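PDB 1I8O: cytochrome c2 from Rhodopseudomonas palustris, which carries electrons through its covalently bound heme c, serving as electron donor to the oxidized bacteriochlorophyll in the photophosphorylation of purple non-sulfur photosynthetic bacteria. Local coordinates for residues L67-N71 with T91-L97. Residues are numbered along the deposited sequence; the frame is centred on the assembly and turned at random.
Sequences LADPN and TKMTFKL. Unlike the reference sequence in segment 67-71: Ala-68 (reference Asn). With HEC (heme c), chain D; SO4 (sulfate ion), chain C.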
ATOM      1  N   LEU A  67      -5.202  -3.081  -1.556  1.00  6.22           N
ATOM      2  CA  LEU A  67      -6.048  -2.366  -0.614  1.00  6.23           C
ATOM      3  C   LEU A  67      -7.203  -3.187  -0.084  1.00  6.68           C
ATOM      4  O   LEU A  67      -7.734  -2.842   0.981  1.00  7.52           O
ATOM      5  CB  LEU A  67      -6.568  -1.074  -1.264  1.00  6.11           C
ATOM      6  CG  LEU A  67      -5.527   0.004  -1.511  1.00  6.06           C
ATOM      7  CD1 LEU A  67      -6.123   1.150  -2.356  1.00  6.71           C
ATOM      8  CD2 LEU A  67      -4.994   0.592  -0.242  1.00  7.06           C
ATOM      9  N   ALA A  68      -7.597  -4.210  -0.825  1.00  7.07           N
ATOM     10  CA  ALA A  68      -8.682  -5.097  -0.342  1.00  7.27           C
ATOM     11  C   ALA A  68      -8.235  -6.026   0.770  1.00  7.54           C
ATOM     12  O   ALA A  68      -9.091  -6.540   1.488  1.00  8.42           O
ATOM     13  CB  ALA A  68      -9.195  -5.899  -1.500  1.00  8.77           C
ATOM     14  N   ASP A  69      -6.952  -6.349   0.835  1.00  7.30           N
ATOM     15  CA  ASP A  69      -6.487  -7.338   1.807  1.00  7.45           C
ATOM     16  C   ASP A  69      -4.956  -7.281   1.858  1.00  7.08           C
ATOM     17  O   ASP A  69      -4.267  -8.057   1.175  1.00  7.76           O
ATOM     18  CB  ASP A  69      -6.988  -8.731   1.458  1.00  8.41           C
ATOM     19  CG  ASP A  69      -6.827  -9.760   2.561  1.00  8.89           C
ATOM     20  OD1 ASP A  69      -5.932  -9.610   3.409  1.00  8.98           O
ATOM     21  OD2 ASP A  69      -7.632 -10.731   2.530  1.00 11.98           O
ATOM     22  N   PRO A  70      -4.409  -6.334   2.616  1.00  7.02           N
ATOM     23  CA  PRO A  70      -2.955  -6.160   2.628  1.00  7.06           C
ATOM     24  C   PRO A  70      -2.198  -7.432   2.948  1.00  7.66           C
ATOM     25  O   PRO A  70      -1.209  -7.771   2.260  1.00  7.49           O
ATOM     26  CB  PRO A  70      -2.768  -5.075   3.680  1.00  7.51           C
ATOM     27  CG  PRO A  70      -4.004  -4.204   3.499  1.00  7.59           C
ATOM     28  CD  PRO A  70      -5.082  -5.226   3.297  1.00  7.55           C
ATOM     29  N   ASN A  71      -2.618  -8.156   3.996  1.00  6.91           N
ATOM     30  CA  ASN A  71      -1.853  -9.346   4.379  1.00  7.76           C
ATOM     31  C   ASN A  71      -1.870 -10.377   3.271  1.00  7.70           C
ATOM     32  O   ASN A  71      -0.845 -10.990   2.946  1.00  9.15           O
ATOM     33  CB  ASN A  71      -2.402  -9.939   5.698  1.00  9.57           C
ATOM     34  CG  ASN A  71      -2.151  -9.077   6.907  1.00  9.17           C
ATOM     35  OD1 ASN A  71      -1.201  -8.325   6.981  1.00 10.49           O
ATOM     36  ND2 ASN A  71      -3.014  -9.208   7.945  1.00 11.79           N
ATOM     37  N   THR A  91       0.994  -7.613   8.687  1.00  8.59           N
ATOM     38  CA  THR A  91       1.267  -6.190   8.638  1.00  8.40           C
ATOM     39  C   THR A  91       0.787  -5.460   9.898  1.00  8.64           C
ATOM     40  O   THR A  91       0.031  -5.992  10.733  1.00  9.83           O
ATOM     41  CB  THR A  91       0.622  -5.532   7.416  1.00  8.65           C
ATOM     42  OG1 THR A  91      -0.824  -5.588   7.466  1.00  9.42           O
ATOM     43  CG2 THR A  91       1.103  -6.178   6.157  1.00  9.79           C
ATOM     44  N   LYS A  92       1.204  -4.207  10.029  1.00  8.70           N
ATOM     45  CA  LYS A  92       0.795  -3.299  11.088  1.00  9.72           C
ATOM     46  C   LYS A  92      -0.550  -2.649  10.785  1.00  8.52           C
ATOM     47  O   LYS A  92      -0.795  -2.288   9.623  1.00  8.81           O
ATOM     48  CB  LYS A  92       1.862  -2.186  11.264  1.00 11.73           C
ATOM     49  CG  LYS A  92       3.187  -2.577  11.863  1.00 15.34           C
ATOM     50  CD  LYS A  92       4.161  -1.415  12.078  1.00 25.96           C
ATOM     51  CE  LYS A  92       5.504  -1.837  12.595  1.00 37.84           C
ATOM     52  NZ  LYS A  92       5.860  -1.612  14.018  1.00 60.54           N
ATOM     53  N   MET A  93      -1.374  -2.444  11.815  1.00  9.31           N
ATOM     54  CA  MET A  93      -2.564  -1.585  11.806  1.00  9.01           C
ATOM     55  C   MET A  93      -3.357  -1.798  10.495  1.00  8.64           C
ATOM     56  O   MET A  93      -3.575  -0.901   9.668  1.00 10.33           O
ATOM     57  CB  MET A  93      -2.251  -0.102  12.027  1.00 10.94           C
ATOM     58  CG  MET A  93      -1.636   0.164  13.390  1.00 12.24           C
ATOM     59  SD  MET A  93      -2.722  -0.142  14.788  1.00 12.89           S
ATOM     60  CE  MET A  93      -3.869   1.231  14.609  1.00 17.14           C
ATOM     61  N   THR A  94      -3.763  -3.024  10.317  1.00  8.78           N
ATOM     62  CA  THR A  94      -4.274  -3.509   9.027  1.00  8.92           C
ATOM     63  C   THR A  94      -5.659  -2.955   8.775  1.00  8.98           C
ATOM     64  O   THR A  94      -6.546  -3.003   9.629  1.00 10.09           O
ATOM     65  CB  THR A  94      -4.231  -5.042   9.003  1.00  9.42           C
ATOM     66  OG1 THR A  94      -2.984  -5.528   9.463  1.00 10.75           O
ATOM     67  CG2 THR A  94      -4.473  -5.537   7.615  1.00 11.90           C
ATOM     68  N   PHE A  95      -5.886  -2.439   7.555  1.00  8.43           N
ATOM     69  CA  PHE A  95      -7.159  -1.949   7.075  1.00  7.88           C
ATOM     70  C   PHE A  95      -7.449  -2.552   5.686  1.00  7.50           C
ATOM     71  O   PHE A  95      -6.542  -2.680   4.904  1.00  8.60           O
ATOM     72  CB  PHE A  95      -7.081  -0.427   6.938  1.00  8.60           C
ATOM     73  CG  PHE A  95      -8.304   0.219   6.370  1.00  8.57           C
ATOM     74  CD1 PHE A  95      -9.426   0.349   7.156  1.00  9.85           C
ATOM     75  CD2 PHE A  95      -8.375   0.673   5.068  1.00  9.12           C
ATOM     76  CE1 PHE A  95     -10.542   0.934   6.651  1.00 13.54           C
ATOM     77  CE2 PHE A  95      -9.481   1.292   4.573  1.00  9.51           C
ATOM     78  CZ  PHE A  95     -10.595   1.447   5.388  1.00 11.65           C
ATOM     79  N   LYS A  96      -8.718  -2.873   5.453  1.00  8.86           N
ATOM     80  CA  LYS A  96      -9.207  -3.394   4.191  1.00  8.12           C
ATOM     81  C   LYS A  96     -10.296  -2.546   3.620  1.00  8.46           C
ATOM     82  O   LYS A  96     -11.189  -2.149   4.379  1.00 11.16           O
ATOM     83  CB  LYS A  96      -9.712  -4.858   4.355  1.00  9.91           C
ATOM     84  CG  LYS A  96      -8.659  -5.804   4.873  1.00 10.84           C
ATOM     85  CD  LYS A  96      -9.035  -7.270   4.893  1.00 12.30           C
ATOM     86  CE  LYS A  96     -10.221  -7.533   5.763  1.00 17.35           C
ATOM     87  NZ  LYS A  96     -10.530  -9.014   5.632  1.00 23.02           N
ATOM     88  N   LEU A  97     -10.280  -2.312   2.317  1.00  7.59           N
ATOM     89  CA  LEU A  97     -11.355  -1.610   1.610  1.00  8.09           C
ATOM     90  C   LEU A  97     -11.900  -2.503   0.524  1.00  7.38           C
ATOM     91  O   LEU A  97     -11.236  -2.821  -0.478  1.00  8.58           O
ATOM     92  CB  LEU A  97     -10.795  -0.330   0.969  1.00  7.53           C
ATOM     93  CG  LEU A  97     -11.807   0.486   0.149  1.00  9.16           C
ATOM     94  CD1 LEU A  97     -13.024   0.872   0.980  1.00  9.79           C
ATOM     95  CD2 LEU A  97     -11.141   1.731  -0.423  1.00  9.25           C
TER
HETATM   96 FE   HEC D 115      -2.537   2.147   4.507  1.00  6.32          FE
HETATM   97  CHA HEC D 115       0.640   0.853   4.271  1.00  6.24           C
HETATM   98  CHB HEC D 115      -2.525   2.867   1.185  1.00  6.59           C
HETATM   99  CHC HEC D 115      -5.812   3.108   4.703  1.00  6.44           C
HETATM  100  CHD HEC D 115      -2.418   1.830   7.872  1.00  6.82           C
HETATM  101  NA  HEC D 115      -1.222   1.891   3.046  1.00  6.32           N
HETATM  102  C1A HEC D 115       0.021   1.307   3.099  1.00  5.95           C
HETATM  103  C2A HEC D 115       0.590   1.156   1.804  1.00  6.55           C
HETATM  104  C3A HEC D 115      -0.246   1.746   0.930  1.00  6.29           C
HETATM  105  C4A HEC D 115      -1.405   2.207   1.707  1.00  5.92           C
HETATM  106  CMA HEC D 115      -0.125   1.877  -0.568  1.00  8.26           C
HETATM  107  CAA HEC D 115       1.984   0.608   1.472  1.00  7.30           C
HETATM  108  CBA HEC D 115       2.963   1.770   1.558  1.00  7.41           C
HETATM  109  CGA HEC D 115       4.416   1.435   1.337  1.00  6.63           C
HETATM  110  O1A HEC D 115       4.793   0.265   1.112  1.00  7.06           O
HETATM  111  O2A HEC D 115       5.220   2.422   1.403  1.00  7.62           O
HETATM  112  NB  HEC D 115      -3.869   2.830   3.212  1.00  6.16           N
HETATM  113  C1B HEC D 115      -3.657   3.167   1.857  1.00  6.10           C
HETATM  114  C2B HEC D 115      -4.811   3.767   1.307  1.00  5.74           C
HETATM  115  C3B HEC D 115      -5.769   3.739   2.234  1.00  6.05           C
HETATM  116  C4B HEC D 115      -5.170   3.207   3.468  1.00  6.38           C
HETATM  117  CMB HEC D 115      -4.880   4.291  -0.120  1.00  7.51           C
HETATM  118  CAB HEC D 115      -7.239   4.176   2.127  1.00  6.62           C
HETATM  119  CBB HEC D 115      -8.048   3.289   1.105  1.00  8.09           C
HETATM  120  NC  HEC D 115      -3.888   2.363   5.985  1.00  6.61           N
HETATM  121  C1C HEC D 115      -5.177   2.734   5.884  1.00  6.43           C
HETATM  122  C2C HEC D 115      -5.783   2.844   7.173  1.00  7.27           C
HETATM  123  C3C HEC D 115      -4.828   2.509   8.070  1.00  7.15           C
HETATM  124  C4C HEC D 115      -3.648   2.173   7.323  1.00  6.49           C
HETATM  125  CMC HEC D 115      -7.168   3.384   7.422  1.00  8.02           C
HETATM  126  CAC HEC D 115      -4.844   2.534   9.591  1.00  8.44           C
HETATM  127  CBC HEC D 115      -6.003   1.714  10.203  1.00  9.36           C
HETATM  128  ND  HEC D 115      -1.150   1.496   5.804  1.00  6.70           N
HETATM  129  C1D HEC D 115      -1.307   1.495   7.187  1.00  7.07           C
HETATM  130  C2D HEC D 115      -0.012   1.050   7.743  1.00  7.16           C
HETATM  131  C3D HEC D 115       0.831   0.729   6.768  1.00  6.78           C
HETATM  132  C4D HEC D 115       0.097   1.030   5.518  1.00  6.39           C
HETATM  133  CMD HEC D 115       0.198   0.972   9.291  1.00  8.27           C
HETATM  134  CAD HEC D 115       2.163   0.120   6.927  1.00  7.86           C
HETATM  135  CBD HEC D 115       1.971  -1.371   7.312  1.00  7.91           C
HETATM  136  CGD HEC D 115       3.218  -2.175   7.595  1.00  6.84           C
HETATM  137  O1D HEC D 115       4.365  -1.676   7.607  1.00  7.96           O
HETATM  138  O2D HEC D 115       2.985  -3.374   7.921  1.00  8.98           O
HETATM  139  S   SO4 C 302      -6.612 -10.005   8.221  1.00 28.47           S
HETATM  140  O1  SO4 C 302      -7.968 -10.460   7.773  1.00 38.77           O
HETATM  141  O2  SO4 C 302      -5.419 -10.796   7.631  1.00 25.92           O
HETATM  142  O3  SO4 C 302      -6.415  -8.557   7.838  1.00 30.39           O
HETATM  143  O4  SO4 C 302      -6.535 -10.299   9.668  1.00 41.13           O
HETATM  144  O   HOH W   1      -5.881  -0.909   2.851  1.00 10.04           O
HETATM  145  O   HOH W   2      -9.679 -11.923   5.068  1.00 49.10           O
HETATM  146  O   HOH W   3      -2.634  -7.884  10.826  1.00 25.22           O
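Segments 67-71 and 91-97 run in opposite senses, with CA atoms 4.8 Å apart at Ala-68 and Leu-97 and 6.2 Å at Asn-71 and Thr-91. Leu-97 N donates to Leu-67 O (2.9 Å), and Ala-68 CA lies 3.4 Å from Leu-97 O in a CA-H...O contact. A water donates to both Leu-67 O (3.3 Å) and Phe-95 O (2.8 Å). At the far end Asn-71 OD1 accepts from Thr-91 N (2.9 Å) and Thr-91 OG1 (2.8 Å), tying the start of helix 70-80 to the loop. Asp-69 is the N-cap of that helix, its OD1 hydrogen-bonded to Ala-72 N. In this cytochrome c fold the loop is the one bearing the axial Met-93, but here, in the ammonia complex, the bond is broken and Met-93 SD lies 10.5 Å from the heme FE, and the bound ammonia lies near Pro-70. Pro-70 points toward the loop, its CG 3.3 Å from Phe-95 O. Phe-95 sets a ring face against heme CMC, while Leu-67 CD2 lies 3.5 Å from heme C2B. Lys-92 N donates to heme propionate O2D (2.9 Å). At the solvent-exposed side, the aliphatic part of Lys-96 runs alongside Asp-69, its CD 4.1 Å from Asp-69 CG; their charges stay beyond salt-bridge range.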